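Local coordinates for protein eukaryotic translation initiation factor 2D (Homo sapiens, PDB 5W2F) that delivers initiator tRNA to the P-site of the 40S ribosomal subunit without GTP, the present chain being its C-terminal part with SWIB/MDM2 and SUI1 regions, at residues Y7-S12 / E88-A93; T14-E19 / T35-Y40; L54-P59 / H72-L77; G108-I113 / E133-D138. All coordinates share one frame; numbering follows the deposited sequence.

From the N terminus, strand 4-8 pairs with strand 91-96 at contact 1, closing a loop of some 75 residues that holds most of the SWIB/MDM2 region. Contacts 2 and 3 nest inside it in series: the first sets helix 14-17 against helix 30-43, the second pairs strand 54-56 with strand 76-78. Helix 14-17 also packs on contact 1, joining contacts 1 and 2, while a probable hydrogen bond ties helix 30-43 of contact 2 to contact 3. Contact 4 follows in series, within the SUI1 region, and touches contact 1 through P92 and G108; it lies about 17 Å from contact 3 between nearest atoms.

Contact 1 (Y7-S12 / E88-A93); sequences YCVPAS and EKLQPA
C8 and Q91 face each other as a hydrogen-bonded antiparallel pair, and each backbone gives and takes one bond. C8 N donates to Q91 O at 2.8 Å with an N-H...O angle of 164°, and Q91 N returns the bond to C8 O at 2.9 Å. Q91 O also receives a CA-H...O contact from Y7. Around this ladder the branches of L90 divide the apolar work. Its CD1 meets Y7 CB at 3.8 Å, the two side chains crossing at about a right angle, whereas CD2 turns to V9 CA and lies 3.8 Å from P10 CD. Strand 91-96, far along the chain, here pairs with strand 4-8 in a four-stranded antiparallel sheet, where it lies between strands 4-8 and 104-107; L90 is where the chain leaves helix 79-89 to enter it. Q91 runs extended beyond CG, its flank against P10 CB. A water donates to Q91 OE1 and, at 2.9 Å, to V9 O, bridging the segments just beyond the last backbone bond. K107 NZ binds the same OE1, so two donors hold the amide oxygen. Further out, F17 of helix 14-17 backs both V9 and L90, and K89 reaches away to a salt bridge with E67.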
# COMPACT_ATOMS: atom_id res chain seq x y z
N TYR A 7 -6.35 5.60 -0.79
CA TYR A 7 -6.16 6.50 0.34
C TYR A 7 -7.30 6.28 1.30
O TYR A 7 -8.44 6.16 0.89
CB TYR A 7 -6.16 7.95 -0.13
CG TYR A 7 -5.05 8.23 -1.08
CD1 TYR A 7 -5.21 8.02 -2.45
CD2 TYR A 7 -3.81 8.65 -0.61
CE1 TYR A 7 -4.16 8.21 -3.31
CE2 TYR A 7 -2.77 8.88 -1.49
CZ TYR A 7 -2.94 8.65 -2.84
OH TYR A 7 -1.91 8.87 -3.73
N CYS A 8 -6.97 6.18 2.58
CA CYS A 8 -7.97 5.93 3.61
C CYS A 8 -8.14 7.18 4.47
O CYS A 8 -7.17 7.76 4.93
CB CYS A 8 -7.58 4.73 4.45
SG CYS A 8 -8.82 4.23 5.66
N VAL A 9 -9.39 7.57 4.69
CA VAL A 9 -9.71 8.78 5.44
C VAL A 9 -9.47 8.56 6.94
O VAL A 9 -10.17 7.76 7.56
CB VAL A 9 -11.17 9.21 5.21
CG1 VAL A 9 -11.51 10.44 6.05
CG2 VAL A 9 -11.45 9.45 3.72
N PRO A 10 -8.50 9.28 7.53
CA PRO A 10 -8.28 9.16 8.96
C PRO A 10 -9.23 10.04 9.75
O PRO A 10 -9.82 10.97 9.19
CB PRO A 10 -6.85 9.64 9.14
CG PRO A 10 -6.68 10.67 8.09
CD PRO A 10 -7.55 10.24 6.93
N ALA A 11 -9.33 9.78 11.05
CA ALA A 11 -10.21 10.55 11.91
C ALA A 11 -9.97 12.05 11.79
O ALA A 11 -10.92 12.84 11.77
CB ALA A 11 -10.05 10.10 13.36
N SER A 12 -8.70 12.43 11.68
CA SER A 12 -8.32 13.85 11.63
C SER A 12 -8.88 14.60 10.43
O SER A 12 -8.92 15.83 10.45
CB SER A 12 -6.80 13.99 11.63
OG SER A 12 -6.25 13.38 10.48
N GLU A 88 -0.94 13.29 1.19
CA GLU A 88 0.07 12.90 2.18
C GLU A 88 -0.51 12.64 3.57
O GLU A 88 -0.02 11.78 4.29
CB GLU A 88 1.17 13.98 2.31
CG GLU A 88 2.08 14.06 1.10
CD GLU A 88 3.02 15.26 1.10
OE1 GLU A 88 2.84 16.21 1.91
OE2 GLU A 88 3.95 15.24 0.25
N LYS A 89 -1.53 13.42 3.93
CA LYS A 89 -2.15 13.31 5.26
C LYS A 89 -3.12 12.14 5.35
O LYS A 89 -3.33 11.59 6.43
CB LYS A 89 -2.84 14.62 5.66
CG LYS A 89 -1.87 15.74 6.01
CD LYS A 89 -1.27 15.54 7.39
CE LYS A 89 -0.19 16.57 7.68
NZ LYS A 89 0.55 16.26 8.92
N LEU A 90 -3.71 11.76 4.22
CA LEU A 90 -4.50 10.53 4.15
C LEU A 90 -3.63 9.32 4.44
O LEU A 90 -2.40 9.35 4.27
CB LEU A 90 -5.15 10.41 2.77
CG LEU A 90 -6.30 11.39 2.52
CD1 LEU A 90 -6.60 11.54 1.05
CD2 LEU A 90 -7.56 10.93 3.24
N GLN A 91 -4.27 8.24 4.90
CA GLN A 91 -3.54 7.00 5.18
C GLN A 91 -3.31 6.22 3.90
O GLN A 91 -4.26 6.04 3.13
CB GLN A 91 -4.31 6.16 6.17
CG GLN A 91 -4.48 6.79 7.54
CD GLN A 91 -5.40 6.00 8.45
OE1 GLN A 91 -6.33 5.32 7.99
NE2 GLN A 91 -5.17 6.10 9.74
N PRO A 92 -2.07 5.77 3.64
CA PRO A 92 -1.84 4.98 2.43
C PRO A 92 -2.58 3.65 2.49
O PRO A 92 -2.76 3.06 3.59
CB PRO A 92 -0.33 4.72 2.44
CG PRO A 92 0.06 4.86 3.86
CD PRO A 92 -0.82 5.95 4.39
N ALA A 93 -3.00 3.19 1.33
CA ALA A 93 -3.71 1.93 1.22
C ALA A 93 -3.56 1.44 -0.20
O ALA A 93 -3.01 2.15 -1.06
CB ALA A 93 -5.16 2.14 1.62
O HOH W 1 -9.07 5.60 9.21

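Contact 2 (T14-E19 / T35-Y40); sequences TLLFQE and TIVINY
L16 lays one methyl, CD1, over a face of the Y40 ring. This CH-pi contact puts CD1 3.8 Å from the ring centroid and 17° off the normal, displaced toward the rim on the CG side: Y40 CG, at 3.6 Å from L16 CD1, is its nearest ring atom. That CG is anti to the tyrosine's backbone N (chi1 -178°), and L16 CG is likewise anti to its own N. The other methyl, L16 CD2, approaches V37 CG2 more loosely at 4.4 Å. One turn before Y40 on helix 30-43, I36 meets F17 at about a right angle. Here I36 CG2 sits 3.8 Å from both F17 CD1 and F17 CE1, and I36 CD1 lies slightly farther from the same two ring atoms. The short helix 14-17 is thus fitted against the longer helix within the SWIB/MDM2 region. L61 adjoins both L16 and Y40 from helix 59-65, while C86 of helix 79-89 touches both L16 and V37. No hydrogen bond joins the two segments, and Y40 OH is bonded to D58; the contact therefore depends on apolar and CH-pi packing, with the tyrosine's polar end satisfied by a third part of the fold.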
# COMPACT_ATOMS: atom_id res chain seq x y z
N THR A 14 -12.01 13.88 8.93
CA THR A 14 -13.43 13.59 8.74
C THR A 14 -14.26 14.81 8.34
O THR A 14 -15.13 14.71 7.49
CB THR A 14 -14.05 12.89 9.97
OG1 THR A 14 -13.73 13.61 11.15
CG2 THR A 14 -13.48 11.51 10.09
N LEU A 15 -13.95 15.98 8.92
CA LEU A 15 -14.71 17.19 8.58
C LEU A 15 -14.51 17.62 7.12
O LEU A 15 -15.44 18.15 6.50
CB LEU A 15 -14.40 18.35 9.54
CG LEU A 15 -14.75 18.10 11.01
CD1 LEU A 15 -14.35 19.29 11.89
CD2 LEU A 15 -16.24 17.81 11.14
N LEU A 16 -13.32 17.39 6.58
CA LEU A 16 -13.06 17.69 5.16
C LEU A 16 -13.93 16.82 4.27
O LEU A 16 -14.49 17.30 3.29
CB LEU A 16 -11.59 17.51 4.81
CG LEU A 16 -11.14 17.63 3.35
CD1 LEU A 16 -11.54 19.00 2.80
CD2 LEU A 16 -9.64 17.43 3.26
N PHE A 17 -14.05 15.53 4.61
CA PHE A 17 -14.73 14.55 3.76
C PHE A 17 -16.23 14.40 4.02
O PHE A 17 -16.91 13.70 3.26
CB PHE A 17 -14.01 13.20 3.86
CG PHE A 17 -12.71 13.21 3.11
CD1 PHE A 17 -12.70 13.00 1.74
CD2 PHE A 17 -11.53 13.55 3.75
CE1 PHE A 17 -11.53 13.09 1.03
CE2 PHE A 17 -10.35 13.63 3.04
CZ PHE A 17 -10.35 13.41 1.69
N GLN A 18 -16.71 15.08 5.06
CA GLN A 18 -18.10 14.97 5.54
C GLN A 18 -19.12 15.29 4.46
O GLN A 18 -20.08 14.53 4.28
CB GLN A 18 -18.30 15.91 6.75
CG GLN A 18 -19.62 15.75 7.48
CD GLN A 18 -19.59 16.33 8.88
OE1 GLN A 18 -19.91 15.66 9.85
NE2 GLN A 18 -19.19 17.59 8.99
N GLU A 19 -18.92 16.40 3.73
CA GLU A 19 -19.91 16.84 2.71
C GLU A 19 -20.00 15.87 1.54
O GLU A 19 -21.09 15.63 1.02
CB GLU A 19 -19.59 18.25 2.20
CG GLU A 19 -20.41 18.75 1.00
CD GLU A 19 -21.91 18.75 1.24
OE1 GLU A 19 -22.34 18.93 2.41
OE2 GLU A 19 -22.66 18.60 0.25
N THR A 35 -11.08 15.41 -6.84
CA THR A 35 -12.41 15.96 -7.07
C THR A 35 -13.03 16.50 -5.79
O THR A 35 -13.61 17.60 -5.77
CB THR A 35 -13.31 14.88 -7.70
OG1 THR A 35 -12.76 14.53 -8.98
CG2 THR A 35 -14.73 15.36 -7.86
N ILE A 36 -12.92 15.72 -4.73
CA ILE A 36 -13.53 16.11 -3.45
C ILE A 36 -12.93 17.40 -2.91
O ILE A 36 -13.65 18.30 -2.44
CB ILE A 36 -13.41 14.98 -2.43
CG1 ILE A 36 -14.34 13.84 -2.82
CG2 ILE A 36 -13.71 15.44 -1.01
CD1 ILE A 36 -13.98 12.52 -2.19
N VAL A 37 -11.61 17.49 -2.95
CA VAL A 37 -10.94 18.65 -2.40
C VAL A 37 -11.21 19.90 -3.25
O VAL A 37 -11.43 20.99 -2.70
CB VAL A 37 -9.44 18.38 -2.20
CG1 VAL A 37 -8.69 19.64 -1.82
CG2 VAL A 37 -9.24 17.32 -1.13
N ILE A 38 -11.19 19.74 -4.57
CA ILE A 38 -11.52 20.86 -5.46
C ILE A 38 -12.94 21.34 -5.16
O ILE A 38 -13.17 22.54 -5.04
CB ILE A 38 -11.29 20.50 -6.93
CG1 ILE A 38 -9.78 20.38 -7.20
CG2 ILE A 38 -11.89 21.56 -7.86
CD1 ILE A 38 -9.41 19.73 -8.51
N ASN A 39 -13.88 20.40 -5.04
CA ASN A 39 -15.26 20.77 -4.75
C ASN A 39 -15.42 21.43 -3.39
O ASN A 39 -16.20 22.39 -3.25
CB ASN A 39 -16.18 19.56 -4.84
CG ASN A 39 -16.40 19.10 -6.26
OD1 ASN A 39 -16.16 19.83 -7.21
ND2 ASN A 39 -16.86 17.87 -6.41
N TYR A 40 -14.65 20.97 -2.40
CA TYR A 40 -14.69 21.58 -1.08
C TYR A 40 -14.28 23.06 -1.18
O TYR A 40 -14.96 23.95 -0.64
CB TYR A 40 -13.81 20.80 -0.09
CG TYR A 40 -13.86 21.38 1.30
CD1 TYR A 40 -13.02 22.43 1.69
CD2 TYR A 40 -14.74 20.87 2.24
CE1 TYR A 40 -13.09 22.98 2.96
CE2 TYR A 40 -14.82 21.40 3.52
CZ TYR A 40 -14.00 22.46 3.87
OH TYR A 40 -14.11 22.97 5.13

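Contact 3 (L54-P59 / H72-L77); sequences LVRLDP and HTVMKL
L57 bonds M75 through its backbone and reaches L77 with its side chain. From CB, which lies 3.7 Å from M75 O and faces M75 CB, the chain places CG anti to the carbonyl carbon (chi1 -78°). At the branch, CD1 comes within 3.8 Å of both M75 O and L77 N and meets L77 CG at 3.9 Å, whereas CD2 reaches the tip of L77 at CD1. The two leucines cross obliquely, and I65 of helix 59-65 touches both. The backbone of the same residue donates from L57 N to M75 O at 2.8 Å. The neighbouring V55 and L77 form a hydrogen-bonded pair: V55 N to L77 O is 2.8 Å, and L77 N returns to V55 O at 2.9 Å. A water extends the ladder past L57, giving a hydrogen to L57 O and accepting one from M75 N. Opposite the face bearing V55 and L77, R56 and K76 run side by side, R56 CG lying 4.0 Å from K76 CG. V74 CG1 also rests on R56 CG. The two cationic ends find separate partners, R56 NH2 at the carbonyls of D45 and V47, and K76 NZ in a salt bridge with D48. The whole is a short two-stranded antiparallel sheet, part of the SWIB/MDM2 region of the chain, whose strands 54-56 and 76-78 are connected through helix 59-65, which lies between them in sequence.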
# COMPACT_ATOMS: atom_id res chain seq x y z
N LEU A 54 -4.61 30.12 -6.23
CA LEU A 54 -4.44 29.92 -4.79
C LEU A 54 -5.75 29.66 -4.09
O LEU A 54 -6.78 30.22 -4.45
CB LEU A 54 -3.81 31.16 -4.17
CG LEU A 54 -2.46 31.56 -4.75
CD1 LEU A 54 -1.99 32.82 -4.06
CD2 LEU A 54 -1.41 30.47 -4.60
N VAL A 55 -5.68 28.84 -3.06
CA VAL A 55 -6.80 28.52 -2.18
C VAL A 55 -6.47 29.01 -0.78
O VAL A 55 -5.39 28.73 -0.25
CB VAL A 55 -7.08 27.00 -2.18
CG1 VAL A 55 -8.21 26.67 -1.21
CG2 VAL A 55 -7.41 26.53 -3.60
N ARG A 56 -7.41 29.77 -0.19
CA ARG A 56 -7.29 30.23 1.18
C ARG A 56 -7.84 29.13 2.08
O ARG A 56 -9.01 28.80 2.03
CB ARG A 56 -8.09 31.52 1.40
CG ARG A 56 -7.66 32.68 0.52
CD ARG A 56 -8.61 33.87 0.65
NE ARG A 56 -9.78 33.76 -0.25
CZ ARG A 56 -11.02 33.37 0.09
NH1 ARG A 56 -11.37 33.06 1.35
NH2 ARG A 56 -11.96 33.32 -0.88
N LEU A 57 -7.00 28.59 2.95
CA LEU A 57 -7.41 27.50 3.79
C LEU A 57 -8.33 28.00 4.92
O LEU A 57 -8.04 28.98 5.60
CB LEU A 57 -6.21 26.76 4.37
CG LEU A 57 -5.46 25.76 3.45
CD1 LEU A 57 -4.91 26.32 2.17
CD2 LEU A 57 -4.37 25.11 4.28
N ASP A 58 -9.45 27.31 5.09
CA ASP A 58 -10.39 27.58 6.17
C ASP A 58 -9.94 26.81 7.41
O ASP A 58 -8.93 26.07 7.37
CB ASP A 58 -11.81 27.24 5.71
CG ASP A 58 -12.06 25.75 5.50
OD1 ASP A 58 -11.10 24.97 5.39
OD2 ASP A 58 -13.24 25.38 5.41
N PRO A 59 -10.64 26.98 8.53
CA PRO A 59 -10.16 26.30 9.73
C PRO A 59 -10.09 24.79 9.62
O PRO A 59 -9.15 24.18 10.14
CB PRO A 59 -11.15 26.76 10.80
CG PRO A 59 -11.53 28.14 10.37
CD PRO A 59 -11.62 28.05 8.87
N HIS A 72 -4.15 35.07 12.96
CA HIS A 72 -4.30 36.31 12.17
C HIS A 72 -3.52 36.30 10.87
O HIS A 72 -3.08 37.35 10.40
CB HIS A 72 -3.93 37.53 13.00
CG HIS A 72 -4.64 37.55 14.30
ND1 HIS A 72 -3.99 37.35 15.49
CD2 HIS A 72 -5.95 37.62 14.59
CE1 HIS A 72 -4.87 37.37 16.47
NE2 HIS A 72 -6.07 37.53 15.95
N THR A 73 -3.35 35.11 10.31
CA THR A 73 -2.63 34.94 9.07
C THR A 73 -3.45 34.02 8.19
O THR A 73 -3.79 32.91 8.62
CB THR A 73 -1.24 34.32 9.29
OG1 THR A 73 -0.48 35.16 10.15
CG2 THR A 73 -0.49 34.17 7.98
N VAL A 74 -3.77 34.49 6.99
CA VAL A 74 -4.45 33.67 6.00
C VAL A 74 -3.40 32.74 5.40
O VAL A 74 -2.39 33.19 4.85
CB VAL A 74 -5.12 34.51 4.90
CG1 VAL A 74 -5.81 33.59 3.88
CG2 VAL A 74 -6.11 35.51 5.50
N MET A 75 -3.65 31.44 5.51
CA MET A 75 -2.80 30.42 4.92
C MET A 75 -3.33 30.17 3.51
O MET A 75 -4.51 29.89 3.33
CB MET A 75 -2.87 29.14 5.74
CG MET A 75 -2.70 29.32 7.25
SD MET A 75 -1.11 30.03 7.66
CE MET A 75 -0.74 29.31 9.23
N LYS A 76 -2.47 30.33 2.50
CA LYS A 76 -2.84 30.08 1.12
C LYS A 76 -1.93 29.03 0.54
O LYS A 76 -0.71 29.04 0.79
CB LYS A 76 -2.72 31.35 0.28
CG LYS A 76 -3.63 32.46 0.76
CD LYS A 76 -3.50 33.66 -0.17
CE LYS A 76 -4.22 34.87 0.38
NZ LYS A 76 -4.15 36.01 -0.58
N LEU A 77 -2.52 28.13 -0.23
CA LEU A 77 -1.77 27.15 -0.98
C LEU A 77 -2.23 27.11 -2.41
O LEU A 77 -3.43 27.19 -2.68
CB LEU A 77 -1.95 25.75 -0.39
CG LEU A 77 -1.29 25.48 0.94
CD1 LEU A 77 -1.63 24.07 1.42
CD2 LEU A 77 0.22 25.63 0.84
O HOH W 2 -6.20 30.69 6.50

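Contact 4 (G108-I113 / E133-D138); sequences GRICPI and EAYGLD
Y135 OH donates to C111 O at 2.6 Å, a short bond that ties the tip of a tyrosine to the backbone of a linking loop. The donor stands above the carbonyl plane, 39° out of it, while the oxygen lies at the edge of the ring, 3.2 Å from Y135 CE1. Apolar groups gather round the same side chain. I113 crosses the ring obliquely, its CG1 3.5 Å from Y135 CD1 and its CD1 also beside that atom. At the hydroxyl end, I110 CG2 approaches Y135 OH to 3.4 Å. Beside the tyrosine, C111 SG lies 3.6 Å from A134 CB, but this holds for one of two conformers of the cysteine and is therefore doubtful. H192 touches both I110 and Y135, and Y94 OH bonds A134 O, so strand 91-96 of the preceding sheet also reaches this junction. N131 ND2 holds P112 O, fixing the next carbonyl along the loop. Within the SUI1 region, the contact joins the loop entering strand 113-121 to the loop, with its 3-10 segment at 133-134, between strand 124-130 and helix 139-150; the mixed beta-sheet packed with two helices is the alpha-beta arrangement of the SUI1 (eIF1-like) fold.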
# COMPACT_ATOMS: atom_id res chain seq x y z
N GLY A 108 -1.75 0.65 4.49
CA GLY A 108 -0.32 0.81 4.56
C GLY A 108 0.28 1.05 3.20
O GLY A 108 -0.38 0.96 2.17
N ARG A 109 1.56 1.38 3.22
CA ARG A 109 2.32 1.50 2.00
C ARG A 109 2.54 0.13 1.41
O ARG A 109 2.62 -0.87 2.14
CB ARG A 109 3.64 2.22 2.26
CG ARG A 109 3.40 3.62 2.80
CD ARG A 109 4.54 4.58 2.51
NE ARG A 109 4.20 5.92 3.00
CZ ARG A 109 3.35 6.77 2.41
NH1 ARG A 109 2.72 6.47 1.27
NH2 ARG A 109 3.14 7.95 2.97
N ILE A 110 2.60 0.08 0.09
CA ILE A 110 2.88 -1.15 -0.61
C ILE A 110 4.33 -1.52 -0.21
O ILE A 110 5.22 -0.65 -0.21
CB ILE A 110 2.72 -1.00 -2.15
CG1 ILE A 110 1.30 -0.50 -2.52
CG2 ILE A 110 2.98 -2.33 -2.85
CD1 ILE A 110 1.16 0.14 -3.89
N CYS A 111 4.51 -2.76 0.22
CA CYS A 111 5.82 -3.33 0.51
C CYS A 111 5.99 -4.51 -0.44
O CYS A 111 5.02 -5.16 -0.79
CB CYS A 111 5.89 -3.84 1.95
SG CYS A 111 4.59 -5.00 2.44
N PRO A 112 7.23 -4.80 -0.85
CA PRO A 112 7.45 -5.89 -1.76
C PRO A 112 7.39 -7.24 -1.09
O PRO A 112 7.69 -7.36 0.11
CB PRO A 112 8.87 -5.64 -2.26
CG PRO A 112 9.54 -4.97 -1.10
CD PRO A 112 8.48 -4.11 -0.49
N ILE A 113 7.03 -8.26 -1.88
CA ILE A 113 7.33 -9.64 -1.46
C ILE A 113 8.84 -9.83 -1.63
O ILE A 113 9.39 -9.47 -2.68
CB ILE A 113 6.57 -10.66 -2.31
CG1 ILE A 113 5.08 -10.54 -2.02
CG2 ILE A 113 7.08 -12.06 -2.02
CD1 ILE A 113 4.19 -11.30 -2.98
N GLU A 133 1.36 -12.02 3.04
CA GLU A 133 0.07 -11.56 3.55
C GLU A 133 -0.25 -10.15 3.06
O GLU A 133 -1.41 -9.79 2.97
CB GLU A 133 0.04 -11.64 5.09
CG GLU A 133 0.22 -13.07 5.64
CD GLU A 133 0.86 -13.19 7.06
OE1 GLU A 133 1.98 -12.70 7.35
OE2 GLU A 133 0.25 -13.82 7.93
N ALA A 134 0.76 -9.36 2.71
CA ALA A 134 0.54 -8.02 2.16
C ALA A 134 -0.20 -8.05 0.83
O ALA A 134 -0.77 -7.04 0.40
CB ALA A 134 1.86 -7.29 2.00
N TYR A 135 -0.18 -9.21 0.18
CA TYR A 135 -0.85 -9.43 -1.11
C TYR A 135 -2.04 -10.37 -0.98
O TYR A 135 -2.57 -10.85 -2.00
CB TYR A 135 0.15 -9.90 -2.17
CG TYR A 135 1.14 -8.81 -2.43
CD1 TYR A 135 2.21 -8.59 -1.58
CD2 TYR A 135 0.97 -7.94 -3.51
CE1 TYR A 135 3.08 -7.52 -1.77
CE2 TYR A 135 1.85 -6.88 -3.70
CZ TYR A 135 2.89 -6.68 -2.84
OH TYR A 135 3.74 -5.62 -3.05
N GLY A 136 -2.51 -10.59 0.25
CA GLY A 136 -3.65 -11.44 0.47
C GLY A 136 -3.42 -12.92 0.31
O GLY A 136 -4.39 -13.68 0.16
N LEU A 137 -2.17 -13.35 0.42
CA LEU A 137 -1.82 -14.75 0.29
C LEU A 137 -1.57 -15.34 1.68
O LEU A 137 -0.93 -14.73 2.52
CB LEU A 137 -0.58 -14.92 -0.58
CG LEU A 137 -0.76 -14.48 -2.03
CD1 LEU A 137 0.57 -14.53 -2.75
CD2 LEU A 137 -1.79 -15.34 -2.76
N ASP A 138 -2.09 -16.54 1.89
CA ASP A 138 -1.99 -17.25 3.17
C ASP A 138 -0.68 -18.03 3.15
O ASP A 138 -0.53 -18.93 2.35
CB ASP A 138 -3.18 -18.20 3.34
CG ASP A 138 -3.17 -18.96 4.66
OD1 ASP A 138 -2.22 -18.84 5.46
OD2 ASP A 138 -4.17 -19.67 4.91